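Local coordinates for uncharacterized NTF2-like protein (Cytophaga hutchinsonii ATCC 33406, PDB 3F14) that is of unknown function but adopts an NTF2-like fold of the SnoaL-like family, whose cone-shaped interior often forms a ligand pocket, at residues G16-V21 / I29-I34; A23-I28 / A43-F48. All blocks are in the same frame, centred on the assembly; numbering follows the deposited sequence.

Interaction 1. Residues G16-V21 / I29-I34; sequences GDFPAV and IEWNII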
loop_
_atom_site.group_PDB
_atom_site.type_symbol
_atom_site.label_atom_id
_atom_site.label_comp_id
_atom_site.label_asym_id
_atom_site.label_seq_id
_atom_site.Cartn_x
_atom_site.Cartn_y
_atom_site.Cartn_z
ATOM N N GLY A 16 2.483 -13.199 -8.691
ATOM C CA GLY A 16 2.307 -14.570 -8.215
ATOM C C GLY A 16 3.303 -15.586 -8.664
ATOM O O GLY A 16 3.147 -16.752 -8.315
ATOM N N ASP A 17 4.303 -15.172 -9.417
ATOM C CA ASP A 17 5.320 -16.056 -9.930
ATOM C C ASP A 17 6.444 -16.135 -8.914
ATOM O O ASP A 17 7.589 -15.783 -9.183
ATOM C CB ASP A 17 5.852 -15.594 -11.295
ATOM C CG ASP A 17 6.724 -16.652 -11.992
ATOM O OD1 ASP A 17 6.873 -17.773 -11.455
ATOM O OD2 ASP A 17 7.311 -16.292 -13.055
ATOM N N PHE A 18 6.106 -16.644 -7.739
ATOM C CA PHE A 18 7.063 -16.672 -6.638
ATOM C C PHE A 18 8.346 -17.470 -6.959
ATOM O O PHE A 18 9.449 -17.001 -6.629
ATOM C CB PHE A 18 6.442 -17.250 -5.378
ATOM C CG PHE A 18 5.084 -16.676 -5.011
ATOM C CD1 PHE A 18 4.846 -15.329 -4.878
ATOM C CD2 PHE A 18 4.063 -17.539 -4.663
ATOM C CE1 PHE A 18 3.616 -14.872 -4.462
ATOM C CE2 PHE A 18 2.831 -17.069 -4.246
ATOM C CZ PHE A 18 2.620 -15.726 -4.135
ATOM N N PRO A 19 8.221 -18.645 -7.591
ATOM C CA PRO A 19 9.435 -19.465 -7.838
ATOM C C PRO A 19 10.515 -18.742 -8.632
ATOM O O PRO A 19 11.675 -19.071 -8.474
ATOM C CB PRO A 19 8.891 -20.690 -8.568
ATOM C CG PRO A 19 7.479 -20.766 -8.130
ATOM C CD PRO A 19 7.012 -19.366 -8.029
ATOM N N ALA A 20 10.158 -17.777 -9.466
ATOM C CA ALA A 20 11.160 -17.000 -10.217
ATOM C C ALA A 20 12.067 -16.175 -9.322
ATOM O O ALA A 20 13.135 -15.755 -9.767
ATOM C CB ALA A 20 10.471 -16.078 -11.271
ATOM N N VAL A 21 11.675 -15.933 -8.070
ATOM C CA VAL A 21 12.475 -15.047 -7.218
ATOM C C VAL A 21 12.905 -15.647 -5.887
ATOM O O VAL A 21 13.533 -14.956 -5.074
ATOM C CB VAL A 21 11.776 -13.662 -7.009
ATOM C CG1 VAL A 21 11.626 -12.951 -8.343
ATOM C CG2 VAL A 21 10.427 -13.826 -6.366
ATOM N N ILE A 29 14.448 -13.086 5.231
ATOM C CA ILE A 29 13.278 -12.439 4.647
ATOM C C ILE A 29 12.059 -12.557 5.532
ATOM O O ILE A 29 11.815 -13.573 6.142
ATOM C CB ILE A 29 12.990 -13.013 3.250
ATOM C CG1 ILE A 29 11.793 -12.284 2.555
ATOM C CG2 ILE A 29 12.697 -14.542 3.278
ATOM C CD1 ILE A 29 11.637 -12.636 1.046
ATOM N N GLU A 30 11.251 -11.494 5.581
ATOM C CA GLU A 30 9.952 -11.579 6.224
ATOM C C GLU A 30 8.885 -11.146 5.214
ATOM O O GLU A 30 9.099 -10.188 4.479
ATOM C CB GLU A 30 9.876 -10.649 7.440
ATOM C CG GLU A 30 10.882 -11.022 8.467
ATOM C CD GLU A 30 10.728 -10.275 9.802
ATOM O OE1 GLU A 30 9.743 -9.509 9.964
ATOM O OE2 GLU A 30 11.642 -10.465 10.637
ATOM N N TRP A 31 7.764 -11.853 5.198
ATOM C CA TRP A 31 6.574 -11.469 4.451
ATOM C C TRP A 31 5.485 -11.174 5.446
ATOM O O TRP A 31 4.972 -12.065 6.096
ATOM C CB TRP A 31 6.138 -12.544 3.471
ATOM C CG TRP A 31 5.027 -12.119 2.505
ATOM C CD1 TRP A 31 4.586 -10.871 2.286
ATOM C CD2 TRP A 31 4.322 -12.954 1.568
ATOM N NE1 TRP A 31 3.624 -10.871 1.310
ATOM C CE2 TRP A 31 3.441 -12.138 0.834
ATOM C CE3 TRP A 31 4.361 -14.317 1.265
ATOM C CZ2 TRP A 31 2.579 -12.648 -0.152
ATOM C CZ3 TRP A 31 3.488 -14.828 0.298
ATOM C CH2 TRP A 31 2.634 -13.997 -0.416
ATOM N N ASN A 32 5.140 -9.881 5.573
ATOM C CA ASN A 32 4.094 -9.368 6.434
ATOM C C ASN A 32 2.828 -9.203 5.582
ATOM O O ASN A 32 2.716 -8.248 4.829
ATOM C CB ASN A 32 4.512 -8.054 7.060
ATOM C CG ASN A 32 3.458 -7.487 7.979
ATOM O OD1 ASN A 32 2.418 -8.085 8.182
ATOM N ND2 ASN A 32 3.734 -6.324 8.528
ATOM N N ILE A 33 1.890 -10.123 5.696
ATOM C CA ILE A 33 0.596 -10.056 5.016
ATOM C C ILE A 33 -0.330 -9.359 6.026
ATOM O O ILE A 33 -0.786 -9.954 7.003
ATOM C CB ILE A 33 0.074 -11.416 4.580
ATOM C CG1 ILE A 33 1.127 -12.074 3.652
ATOM C CG2 ILE A 33 -1.301 -11.230 3.858
ATOM C CD1 ILE A 33 0.754 -13.538 3.242
ATOM N N ILE A 34 -0.544 -8.056 5.814
ATOM C CA ILE A 34 -1.245 -7.192 6.743
ATOM C C ILE A 34 -2.631 -7.738 7.088
ATOM O O ILE A 34 -3.417 -8.091 6.224
ATOM C CB ILE A 34 -1.386 -5.761 6.123
ATOM C CG1 ILE A 34 -0.007 -5.107 5.916
ATOM C CG2 ILE A 34 -2.285 -4.875 6.987
ATOM C CD1 ILE A 34 0.710 -4.664 7.159
#

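Interaction 2. Residues A23-I28 / A43-F48; sequences ACFNDI and ADVIDF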
loop_
_atom_site.group_PDB
_atom_site.type_symbol
_atom_site.label_atom_id
_atom_site.label_comp_id
_atom_site.label_asym_id
_atom_site.label_seq_id
_atom_site.Cartn_x
_atom_site.Cartn_y
_atom_site.Cartn_z
ATOM N N ALA A 23 15.392 -17.487 -5.255
ATOM C CA ALA A 23 16.858 -17.292 -5.191
ATOM C C ALA A 23 17.260 -15.857 -4.797
ATOM O O ALA A 23 18.419 -15.646 -4.452
ATOM C CB ALA A 23 17.478 -17.658 -6.505
ATOM N N CYS A 24 16.331 -14.883 -4.859
ATOM C CA CYS A 24 16.578 -13.519 -4.453
ATOM C C CYS A 24 16.158 -13.247 -3.017
ATOM O O CYS A 24 16.324 -12.129 -2.557
ATOM C CB CYS A 24 15.759 -12.572 -5.349
ATOM S SG CYS A 24 16.054 -12.867 -7.110
ATOM N N PHE A 25 15.590 -14.223 -2.312
ATOM C CA PHE A 25 15.177 -13.998 -0.936
ATOM C C PHE A 25 16.359 -13.865 -0.029
ATOM O O PHE A 25 17.297 -14.685 -0.082
ATOM C CB PHE A 25 14.347 -15.162 -0.401
ATOM C CG PHE A 25 12.899 -15.258 -0.932
ATOM C CD1 PHE A 25 12.402 -14.445 -1.954
ATOM C CD2 PHE A 25 12.060 -16.225 -0.399
ATOM C CE1 PHE A 25 11.045 -14.570 -2.372
ATOM C CE2 PHE A 25 10.742 -16.368 -0.824
ATOM C CZ PHE A 25 10.243 -15.534 -1.802
ATOM N N ASN A 26 16.330 -12.873 0.854
ATOM C CA ASN A 26 17.317 -12.824 1.935
ATOM C C ASN A 26 17.125 -14.029 2.862
ATOM O O ASN A 26 16.013 -14.485 3.097
ATOM C CB ASN A 26 17.177 -11.501 2.676
ATOM C CG ASN A 26 18.343 -11.199 3.591
ATOM O OD1 ASN A 26 18.377 -11.640 4.737
ATOM N ND2 ASN A 26 19.311 -10.448 3.077
ATOM N N ASP A 27 18.208 -14.493 3.481
ATOM C CA ASP A 27 18.130 -15.602 4.443
ATOM C C ASP A 27 17.067 -15.328 5.527
ATOM O O ASP A 27 16.426 -16.275 5.977
ATOM C CB ASP A 27 19.493 -15.852 5.088
ATOM C CG ASP A 27 20.449 -16.544 4.151
ATOM O OD1 ASP A 27 20.022 -17.542 3.519
ATOM O OD2 ASP A 27 21.584 -16.066 4.019
ATOM N N ILE A 28 16.908 -14.083 5.942
ATOM C CA ILE A 28 15.936 -13.753 7.003
ATOM C C ILE A 28 14.785 -12.901 6.490
ATOM O O ILE A 28 14.233 -12.107 7.213
ATOM C CB ILE A 28 16.616 -13.166 8.269
ATOM C CG1 ILE A 28 17.374 -11.881 7.936
ATOM C CG2 ILE A 28 17.564 -14.233 8.880
ATOM C CD1 ILE A 28 17.838 -11.098 9.208
ATOM N N ALA A 43 13.302 -20.395 4.396
ATOM C CA ALA A 43 12.610 -21.679 4.245
ATOM C C ALA A 43 11.118 -21.557 4.495
ATOM O O ALA A 43 10.329 -22.026 3.681
ATOM C CB ALA A 43 13.196 -22.764 5.170
ATOM N N ASP A 44 10.726 -20.853 5.549
ATOM C CA ASP A 44 9.302 -20.708 5.851
ATOM C C ASP A 44 8.602 -19.868 4.796
ATOM O O ASP A 44 7.464 -20.183 4.430
ATOM C CB ASP A 44 9.102 -20.008 7.194
ATOM C CG ASP A 44 9.370 -20.888 8.386
ATOM O OD1 ASP A 44 9.677 -22.083 8.200
ATOM O OD2 ASP A 44 9.244 -20.390 9.548
ATOM N N VAL A 45 9.232 -18.812 4.264
ATOM C CA VAL A 45 8.562 -17.995 3.230
ATOM C C VAL A 45 8.444 -18.804 1.928
ATOM O O VAL A 45 7.403 -18.767 1.271
ATOM C CB VAL A 45 9.212 -16.610 3.040
ATOM C CG1 VAL A 45 8.547 -15.838 1.921
ATOM C CG2 VAL A 45 9.195 -15.800 4.366
ATOM N N ILE A 46 9.471 -19.541 1.547
ATOM C CA ILE A 46 9.387 -20.362 0.349
ATOM C C ILE A 46 8.305 -21.418 0.512
ATOM O O ILE A 46 7.503 -21.639 -0.421
ATOM C CB ILE A 46 10.766 -20.975 -0.024
ATOM C CG1 ILE A 46 11.667 -19.851 -0.525
ATOM C CG2 ILE A 46 10.601 -22.065 -1.096
ATOM C CD1 ILE A 46 13.101 -20.303 -0.750
ATOM N N ASP A 47 8.222 -22.044 1.665
ATOM C CA ASP A 47 7.218 -23.103 1.868
ATOM C C ASP A 47 5.821 -22.501 1.794
ATOM O O ASP A 47 4.897 -23.104 1.230
ATOM C CB ASP A 47 7.414 -23.826 3.223
ATOM C CG ASP A 47 8.606 -24.774 3.247
ATOM O OD1 ASP A 47 9.090 -25.225 2.175
ATOM O OD2 ASP A 47 8.995 -25.173 4.385
ATOM N N PHE A 48 5.651 -21.321 2.361
ATOM C CA PHE A 48 4.351 -20.638 2.355
ATOM C C PHE A 48 3.964 -20.241 0.952
ATOM O O PHE A 48 2.835 -20.489 0.504
ATOM C CB PHE A 48 4.433 -19.399 3.246
ATOM C CG PHE A 48 3.110 -18.701 3.493
ATOM C CD1 PHE A 48 2.321 -19.063 4.575
ATOM C CD2 PHE A 48 2.737 -17.671 2.687
ATOM C CE1 PHE A 48 1.127 -18.385 4.804
ATOM C CE2 PHE A 48 1.563 -17.009 2.916
ATOM C CZ PHE A 48 0.777 -17.373 3.981
#

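Interaction 1. Residues G16-V21 / I29-I34
Phe18 and Trp31 touch through one carbon of each ring, and this one aromatic pair carries the contact. CZ of Phe18 lies 4.1 Å from CH2 of Trp31. The pair is an offset edge-to-face stack, with the edge of the indole turned toward the face of the phenyl ring. The ring planes stand at 65°, and the centroid of the Phe18 ring is 5.8 Å from that of the six-membered ring of Trp31. The two side chains cross at about a right angle. Little surface is buried between the segments, because the backbones stay far apart: CA of Phe18 is 12.3 Å from CA of Trp31, and the rings span the gap.

Each ring also has a neighbour from its own segment over one face. The carbonyl O of Gly16 sits 3.8 Å above the plane of the Phe18 ring, over its centre. CG1 of Ile33 lies 3.6 Å above the Trp31 ring, offset toward the rim. The Trp31 side chain leaves the strand with CG opposite the backbone N (chi1 -171°), which sends the indole inward to the loop. Its NE1 is hydrogen-bonded to Ser109 OG, so the polar edge of this buried ring is satisfied and its rotation is probably fixed.

Gly16 ends helix 2-14 in a Schellman motif, with positive phi, and Asp17 is the centre of an inverse gamma turn. Together these bends lead the chain to Phe18. A Tris molecule, probably from the crystallisation liquor, lies about 4 Å from the Phe18 side chain (nearest atoms) and may mark a pocket. Phe13 of helix 2-14 meets both rings. Cys49 and Met56 of helix 42-57 pack on Phe18, while strand 29-33 runs between strands 37-40 and 103-111 of the mixed sheet.

Interaction 2. Residues A23-I28 / A43-F48
Helix 42-57 packs on the short strand 25-26 in this NTF2-like fold, in a buried contact away from the centre of the chain. Phe25 supplies one side of it, and Val45 and Ile46 on the helix supply the other. The ring carbon CE2 of Phe25 does most of the touching. It lies 3.6 Å from CG1 of Val45 and is equally near to CG1 of Ile46. The neighbouring ring atoms extend the contact on both flanks: CD2 of Phe25 is 3.6 Å from Ile46 CG1, and CZ of Phe25 is 4.1 Å from Val45 CG1. Two successive helix residues thus share the CD2-CE2-CZ side of the ring, both approaching it obliquely. CG1 of Val45 reaches it because it stands opposite the backbone N (chi1 177°). Contact is purely apolar, and no hydrogen bond joins the segments. An alanine in place of Phe25 is likely to leave Val45 CG1 and Ile46 CG1 without their partner and open a gap between strand and helix.

Just beyond Phe25 the chain turns a corner at Asp27 and Ile28. Asn26 shapes it with an Asx turn: its OD1 accepts from the backbone N of Ile28 at 3.1 Å, in a nearly straight bond (172°). The ND2 of Asn26 is held by Thr103 OG1, so both ends of the amide are engaged.

Tyr22 meets the Phe25 ring at a steep angle, and Phe13 of helix 2-14 and Ile104 of strand 103-111 also touch it. Val45 packs on Ile29 of strand 29-33 and on Val39 of strand 37-40, so the helix packs on these strands as well as on strand 25-26.

Overall arrangement
From the N terminus, helix 2-14 leads into the loop 16-21, which interaction 1 joins to strand 29-33 across a short span of chain. Strand 25-26 lies within that span, and interaction 2 ties it forward to helix 42-57. The segments alternate along the sequence, so the two contacts cross. Their centres are about 8 Å apart, and they meet directly: Ile33 CD1 lies 3.6 Å from Phe48 CE2, and Trp31 CZ3 lies 3.8 Å from Phe48 CD2. Together they tie the loop after the first helix, the first strands and helix 42-57 to one another within the SnoaL-like domain.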